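Local coordinates for protein putative lipase (Bacteroides thetaiotaomicron VPI-5482, PDB 3BZW) that is probably a GDSL-family (SGNH-hydrolase) lipase or esterase, possibly acting on lysophospholipids, at residues P23-K28 / E55-T60; V29-D34 / P61-I66. One frame throughout, in Å; residues are numbered along the deposited sequence.

Contact 1: residues P23-K28 / E55-T60; sequences PWQGKK and EWLGIT
Gln25 lies over the carbonyl of Leu57, at the end of the helix that leads into the second strand of the sheet. Its CG is anti to the backbone N (chi1 171°), and its CB points away from the helix end. The bend at chi2 (70°) brings CD back to 3.2 Å from Leu57 O, while CG stays farther off. OE1 also lies beside Leu57, 4.0 Å from its CD2. NE2 is closer, 2.7 Å from Leu57 O, but its N-H is poorly aimed and this is not a hydrogen bond. The bond to Leu57 O comes instead from the backbone. Gly26 N reaches it at 2.8 Å, nearly straight (168° at the hydrogen) and close to the C=O direction. Gly26 belongs to a type II turn from Trp24 to Lys27 and has positive phi. Gly58, just past the helix, has positive phi too, and its carbonyl meets Gly26 CA.

Ile59 packs against the turn. Its CG1 is 3.3 Å from Trp24 O, and its CD1 also touches Trp24 CB. Beyond it Lys27 O accepts a bond from Thr60 N at 3.0 Å, clearly bent at the hydrogen. Lys28 and Thr60 then pair as parallel bridge partners. Their side chains run side by side in the same direction, with Lys28 CG against Thr60 CB. A water hydrogen-bonds to Gly58 O and Thr60 OG1, and weakly to Gly26 O. The buried Trp24 indole gives its NE1 proton to Leu262 O. Two loops that converge to start neighbouring parallel strands, one of them directly from a helix end, are characteristic of the beta-alpha-beta unit of an alpha/beta sheet.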
loop_
_atom_site.group_PDB
_atom_site.type_symbol
_atom_site.label_atom_id
_atom_site.label_comp_id
_atom_site.label_asym_id
_atom_site.label_seq_id
_atom_site.Cartn_x
_atom_site.Cartn_y
_atom_site.Cartn_z
ATOM N N PRO A 23 -41.690 -13.538 -0.212
ATOM C CA PRO A 23 -41.670 -14.221 1.088
ATOM C C PRO A 23 -42.229 -13.456 2.288
ATOM O O PRO A 23 -42.505 -14.055 3.329
ATOM C CB PRO A 23 -40.194 -14.588 1.267
ATOM C CG PRO A 23 -39.477 -13.531 0.475
ATOM C CD PRO A 23 -40.328 -13.417 -0.762
ATOM N N TRP A 24 -42.393 -12.143 2.153
ATOM C CA TRP A 24 -42.918 -11.335 3.252
ATOM C C TRP A 24 -44.402 -11.017 3.065
ATOM O O TRP A 24 -45.038 -10.431 3.938
ATOM C CB TRP A 24 -42.105 -10.036 3.393
ATOM C CG TRP A 24 -40.680 -10.281 3.823
ATOM C CD1 TRP A 24 -39.730 -10.980 3.142
ATOM C CD2 TRP A 24 -40.075 -9.888 5.063
ATOM N NE1 TRP A 24 -38.570 -11.055 3.879
ATOM C CE2 TRP A 24 -38.755 -10.393 5.062
ATOM C CE3 TRP A 24 -40.520 -9.161 6.176
ATOM C CZ2 TRP A 24 -37.876 -10.196 6.134
ATOM C CZ3 TRP A 24 -39.641 -8.964 7.243
ATOM C CH2 TRP A 24 -38.336 -9.481 7.212
ATOM N N GLN A 25 -44.948 -11.421 1.925
ATOM C CA GLN A 25 -46.352 -11.191 1.609
ATOM C C GLN A 25 -47.279 -11.720 2.701
ATOM O O GLN A 25 -47.192 -12.886 3.076
ATOM C CB GLN A 25 -46.698 -11.867 0.279
ATOM C CG GLN A 25 -48.181 -11.885 -0.063
ATOM C CD GLN A 25 -48.720 -10.517 -0.410
ATOM O OE1 GLN A 25 -48.246 -9.872 -1.345
ATOM N NE2 GLN A 25 -49.723 -10.067 0.338
ATOM N N GLY A 26 -48.154 -10.851 3.206
ATOM C CA GLY A 26 -49.113 -11.238 4.231
ATOM C C GLY A 26 -48.574 -11.540 5.617
ATOM O O GLY A 26 -49.325 -11.971 6.488
ATOM N N LYS A 27 -47.284 -11.310 5.837
ATOM C CA LYS A 27 -46.687 -11.592 7.136
ATOM C C LYS A 27 -46.879 -10.472 8.155
ATOM O O LYS A 27 -47.249 -9.351 7.807
ATOM C CB LYS A 27 -45.194 -11.882 6.972
ATOM C CG LYS A 27 -44.888 -13.039 6.030
ATOM C CD LYS A 27 -45.570 -14.328 6.467
ATOM C CE LYS A 27 -45.232 -15.464 5.510
ATOM N NZ LYS A 27 -46.028 -16.695 5.790
ATOM N N LYS A 28 -46.632 -10.791 9.421
ATOM C CA LYS A 28 -46.761 -9.810 10.485
ATOM C C LYS A 28 -45.352 -9.453 10.931
ATOM O O LYS A 28 -44.572 -10.323 11.324
ATOM C CB LYS A 28 -47.592 -10.396 11.626
ATOM C CG LYS A 28 -48.932 -10.906 11.102
ATOM C CD LYS A 28 -49.994 -11.010 12.162
ATOM C CE LYS A 28 -51.318 -11.405 11.514
ATOM N NZ LYS A 28 -52.439 -11.399 12.488
ATOM N N GLU A 55 -49.645 -1.745 2.754
ATOM C CA GLU A 55 -50.421 -1.535 1.538
ATOM C C GLU A 55 -49.997 -2.412 0.360
ATOM O O GLU A 55 -50.835 -3.036 -0.292
ATOM C CB GLU A 55 -50.307 -0.060 1.143
ATOM C CG GLU A 55 -50.862 0.321 -0.219
ATOM C CD GLU A 55 -50.495 1.752 -0.588
ATOM O OE1 GLU A 55 -50.578 2.628 0.301
ATOM O OE2 GLU A 55 -50.129 2.004 -1.756
ATOM N N TRP A 56 -48.694 -2.462 0.101
ATOM C CA TRP A 56 -48.159 -3.220 -1.026
ATOM C C TRP A 56 -48.038 -4.726 -0.844
ATOM O O TRP A 56 -48.240 -5.485 -1.792
ATOM C CB TRP A 56 -46.773 -2.689 -1.414
ATOM C CG TRP A 56 -46.693 -1.218 -1.687
ATOM C CD1 TRP A 56 -47.668 -0.420 -2.219
ATOM C CD2 TRP A 56 -45.532 -0.391 -1.544
ATOM N NE1 TRP A 56 -47.181 0.852 -2.426
ATOM C CE2 TRP A 56 -45.873 0.897 -2.020
ATOM C CE3 TRP A 56 -44.233 -0.614 -1.066
ATOM C CZ2 TRP A 56 -44.961 1.958 -2.031
ATOM C CZ3 TRP A 56 -43.324 0.443 -1.078
ATOM C CH2 TRP A 56 -43.696 1.713 -1.559
ATOM N N LEU A 57 -47.693 -5.160 0.364
ATOM C CA LEU A 57 -47.507 -6.583 0.622
ATOM C C LEU A 57 -48.452 -7.188 1.651
ATOM O O LEU A 57 -48.335 -8.369 1.980
ATOM C CB LEU A 57 -46.055 -6.837 1.046
ATOM C CG LEU A 57 -45.004 -6.466 -0.004
ATOM C CD1 LEU A 57 -43.603 -6.639 0.566
ATOM C CD2 LEU A 57 -45.189 -7.343 -1.229
ATOM N N GLY A 58 -49.385 -6.387 2.152
ATOM C CA GLY A 58 -50.327 -6.886 3.139
ATOM C C GLY A 58 -49.651 -7.281 4.438
ATOM O O GLY A 58 -50.086 -8.216 5.119
ATOM N N ILE A 59 -48.587 -6.565 4.786
ATOM C CA ILE A 59 -47.834 -6.844 6.005
ATOM C C ILE A 59 -48.399 -6.092 7.209
ATOM O O ILE A 59 -48.470 -4.866 7.204
ATOM C CB ILE A 59 -46.347 -6.460 5.821
ATOM C CG1 ILE A 59 -45.727 -7.336 4.729
ATOM C CG2 ILE A 59 -45.590 -6.613 7.134
ATOM C CD1 ILE A 59 -44.291 -6.971 4.387
ATOM N N THR A 60 -48.807 -6.835 8.238
ATOM C CA THR A 60 -49.352 -6.229 9.451
ATOM C C THR A 60 -48.189 -5.684 10.272
ATOM O O THR A 60 -47.281 -6.423 10.647
ATOM C CB THR A 60 -50.130 -7.257 10.294
ATOM O OG1 THR A 60 -51.270 -7.713 9.555
ATOM C CG2 THR A 60 -50.598 -6.629 11.603
HETATM O O HOH W 1 -50.731 -9.358 7.496
#

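Contact 2: residues V29-D34 / P61-I66; sequences VGYIGD and PFVYGI
The first beta-alpha-beta unit of the SGNH-hydrolase fold sets Val29, Gly30 and Tyr31 beside Pro61, Phe62 and Val63 as parallel bridge partners. The axes of strands 29-33 and 61-63 approach to 4.6 Å. Phe62 N donates to Val29 O, and Phe62 O accepts from Tyr31 N, both at 2.8 Å. Tyr31 O then takes two N-H groups. Tyr64 N binds it nearly straight at 2.9 Å, while Gly65 N adds a weak, longer bond.

Tyr31 carries the side-chain packing. Its CG is anti to the carbonyl carbon (chi1 -62°), which starts the ring off beside Pro61. The ring meets the Pro61 ring at an oblique angle, with CE1 3.5 Å from Pro61 CB. Pro61 CA lies at the ring edge, in plane. Val29 CG1 covers one face of the ring, 3.7 Å above its plane and displaced toward the rim. Val63 CG2 is a looser neighbour at CD1. This face of the sheet is covered by helix 49-57, where Trp50 meets Tyr31. On the face of Phe62, the Phe62 ring stacks with His85 of helix 74-85. Tyr64 OH also bonds to Glu84 of that helix.

The two segments stay together beyond the bridge pairs. Gly33 and Gly65, neither with a side chain, bring their CA atoms to 4.0 Å. Gly33 and Asp34 begin the Gly-Asp-Ser motif that gives GDSL enzymes their name. In this family its serine is the nucleophile, so the contact probably borders the active site. Asp34 OD1 bonds to Ile36 N. A bound acetate, probably from the crystallisation liquor, lies near its side chain. Ile66 N bonds across to Gly33 O at 3.3 Å, with the donor lying well above the carbonyl plane, 49° out of it.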
loop_
_atom_site.group_PDB
_atom_site.type_symbol
_atom_site.label_atom_id
_atom_site.label_comp_id
_atom_site.label_asym_id
_atom_site.label_seq_id
_atom_site.Cartn_x
_atom_site.Cartn_y
_atom_site.Cartn_z
ATOM N N VAL A 29 -45.028 -8.168 10.857
ATOM C CA VAL A 29 -43.690 -7.702 11.193
ATOM C C VAL A 29 -43.602 -6.690 12.326
ATOM O O VAL A 29 -44.403 -5.758 12.417
ATOM C CB VAL A 29 -43.011 -7.082 9.943
ATOM C CG1 VAL A 29 -41.606 -6.612 10.291
ATOM C CG2 VAL A 29 -42.968 -8.104 8.810
ATOM N N GLY A 30 -42.611 -6.882 13.190
ATOM C CA GLY A 30 -42.399 -5.957 14.285
ATOM C C GLY A 30 -41.352 -4.953 13.843
ATOM O O GLY A 30 -40.301 -5.344 13.336
ATOM N N TYR A 31 -41.629 -3.664 14.014
ATOM C CA TYR A 31 -40.678 -2.634 13.610
ATOM C C TYR A 31 -40.101 -1.902 14.816
ATOM O O TYR A 31 -40.797 -1.147 15.498
ATOM C CB TYR A 31 -41.348 -1.631 12.666
ATOM C CG TYR A 31 -41.857 -2.236 11.371
ATOM C CD1 TYR A 31 -43.132 -2.800 11.289
ATOM C CD2 TYR A 31 -41.068 -2.225 10.224
ATOM C CE1 TYR A 31 -43.610 -3.336 10.088
ATOM C CE2 TYR A 31 -41.531 -2.758 9.023
ATOM C CZ TYR A 31 -42.801 -3.310 8.958
ATOM O OH TYR A 31 -43.259 -3.812 7.761
ATOM N N ILE A 32 -38.816 -2.129 15.065
ATOM C CA ILE A 32 -38.113 -1.522 16.188
ATOM C C ILE A 32 -37.225 -0.376 15.713
ATOM O O ILE A 32 -36.538 -0.500 14.697
ATOM C CB ILE A 32 -37.254 -2.598 16.905
ATOM C CG1 ILE A 32 -38.183 -3.635 17.544
ATOM C CG2 ILE A 32 -36.331 -1.957 17.945
ATOM C CD1 ILE A 32 -37.466 -4.812 18.172
ATOM N N GLY A 33 -37.249 0.746 16.432
ATOM C CA GLY A 33 -36.415 1.869 16.031
ATOM C C GLY A 33 -36.642 3.210 16.712
ATOM O O GLY A 33 -36.964 3.280 17.902
ATOM N N ASP A 34 -36.465 4.284 15.944
ATOM C CA ASP A 34 -36.615 5.640 16.459
ATOM C C ASP A 34 -37.708 6.449 15.760
ATOM O O ASP A 34 -38.695 5.893 15.284
ATOM C CB ASP A 34 -35.274 6.388 16.377
ATOM C CG ASP A 34 -34.627 6.293 15.001
ATOM O OD1 ASP A 34 -35.352 6.371 13.988
ATOM O OD2 ASP A 34 -33.388 6.147 14.933
ATOM N N PRO A 61 -48.206 -4.378 10.565
ATOM C CA PRO A 61 -47.116 -3.790 11.342
ATOM C C PRO A 61 -47.350 -3.650 12.845
ATOM O O PRO A 61 -48.386 -3.156 13.280
ATOM C CB PRO A 61 -46.946 -2.432 10.679
ATOM C CG PRO A 61 -48.385 -2.032 10.451
ATOM C CD PRO A 61 -49.055 -3.324 9.973
ATOM N N PHE A 62 -46.381 -4.104 13.629
ATOM C CA PHE A 62 -46.426 -3.960 15.078
ATOM C C PHE A 62 -45.252 -2.997 15.286
ATOM O O PHE A 62 -44.092 -3.409 15.322
ATOM C CB PHE A 62 -46.173 -5.301 15.775
ATOM C CG PHE A 62 -47.208 -6.356 15.467
ATOM C CD1 PHE A 62 -48.568 -6.046 15.463
ATOM C CD2 PHE A 62 -46.825 -7.670 15.217
ATOM C CE1 PHE A 62 -49.526 -7.031 15.216
ATOM C CE2 PHE A 62 -47.775 -8.662 14.970
ATOM C CZ PHE A 62 -49.128 -8.339 14.970
ATOM N N VAL A 63 -45.565 -1.710 15.398
ATOM C CA VAL A 63 -44.540 -0.674 15.522
ATOM C C VAL A 63 -44.201 -0.239 16.938
ATOM O O VAL A 63 -45.077 0.154 17.711
ATOM C CB VAL A 63 -44.945 0.576 14.708
ATOM C CG1 VAL A 63 -43.827 1.601 14.729
ATOM C CG2 VAL A 63 -45.288 0.175 13.282
ATOM N N TYR A 64 -42.913 -0.285 17.265
ATOM C CA TYR A 64 -42.455 0.093 18.590
ATOM C C TYR A 64 -41.454 1.240 18.583
ATOM O O TYR A 64 -41.064 1.740 19.638
ATOM C CB TYR A 64 -41.878 -1.144 19.287
ATOM C CG TYR A 64 -42.973 -2.127 19.614
ATOM C CD1 TYR A 64 -43.747 -1.973 20.761
ATOM C CD2 TYR A 64 -43.325 -3.131 18.715
ATOM C CE1 TYR A 64 -44.850 -2.785 21.001
ATOM C CE2 TYR A 64 -44.428 -3.951 18.945
ATOM C CZ TYR A 64 -45.187 -3.768 20.088
ATOM O OH TYR A 64 -46.303 -4.548 20.304
ATOM N N GLY A 65 -41.055 1.670 17.390
ATOM C CA GLY A 65 -40.110 2.769 17.291
ATOM C C GLY A 65 -40.648 4.030 17.941
ATOM O O GLY A 65 -41.822 4.369 17.792
ATOM N N ILE A 66 -39.785 4.732 18.666
ATOM C CA ILE A 66 -40.177 5.961 19.339
ATOM C C ILE A 66 -39.124 7.040 19.119
ATOM O O ILE A 66 -37.924 6.766 19.159
ATOM C CB ILE A 66 -40.358 5.725 20.852
ATOM C CG1 ILE A 66 -41.571 4.816 21.083
ATOM C CG2 ILE A 66 -40.532 7.059 21.575
ATOM C CD1 ILE A 66 -41.710 4.325 22.512
#

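In the fold
Contacts 1 and 2 are successive levels of one beta-alpha-beta unit. Their centres are about 15 Å apart. Along the chain the order is 23-28, 29-34, 55-60, 61-66, so the segments alternate, with helix 49-57 joining the two strands. Where the contacts meet, Thr60 O probably accepts a hydrogen bond from Val29 N at 2.9 Å, and Ile59 packs on Val29 and Tyr31. Strand 60-63 is an outermost strand of the five-stranded parallel sheet in this chain, and strand 28-33 is next to it. Contact 1 lies at the strands' starting end. Contact 2 leads to their C-terminal end, where the GDSL motif and probably the catalytic pocket lie.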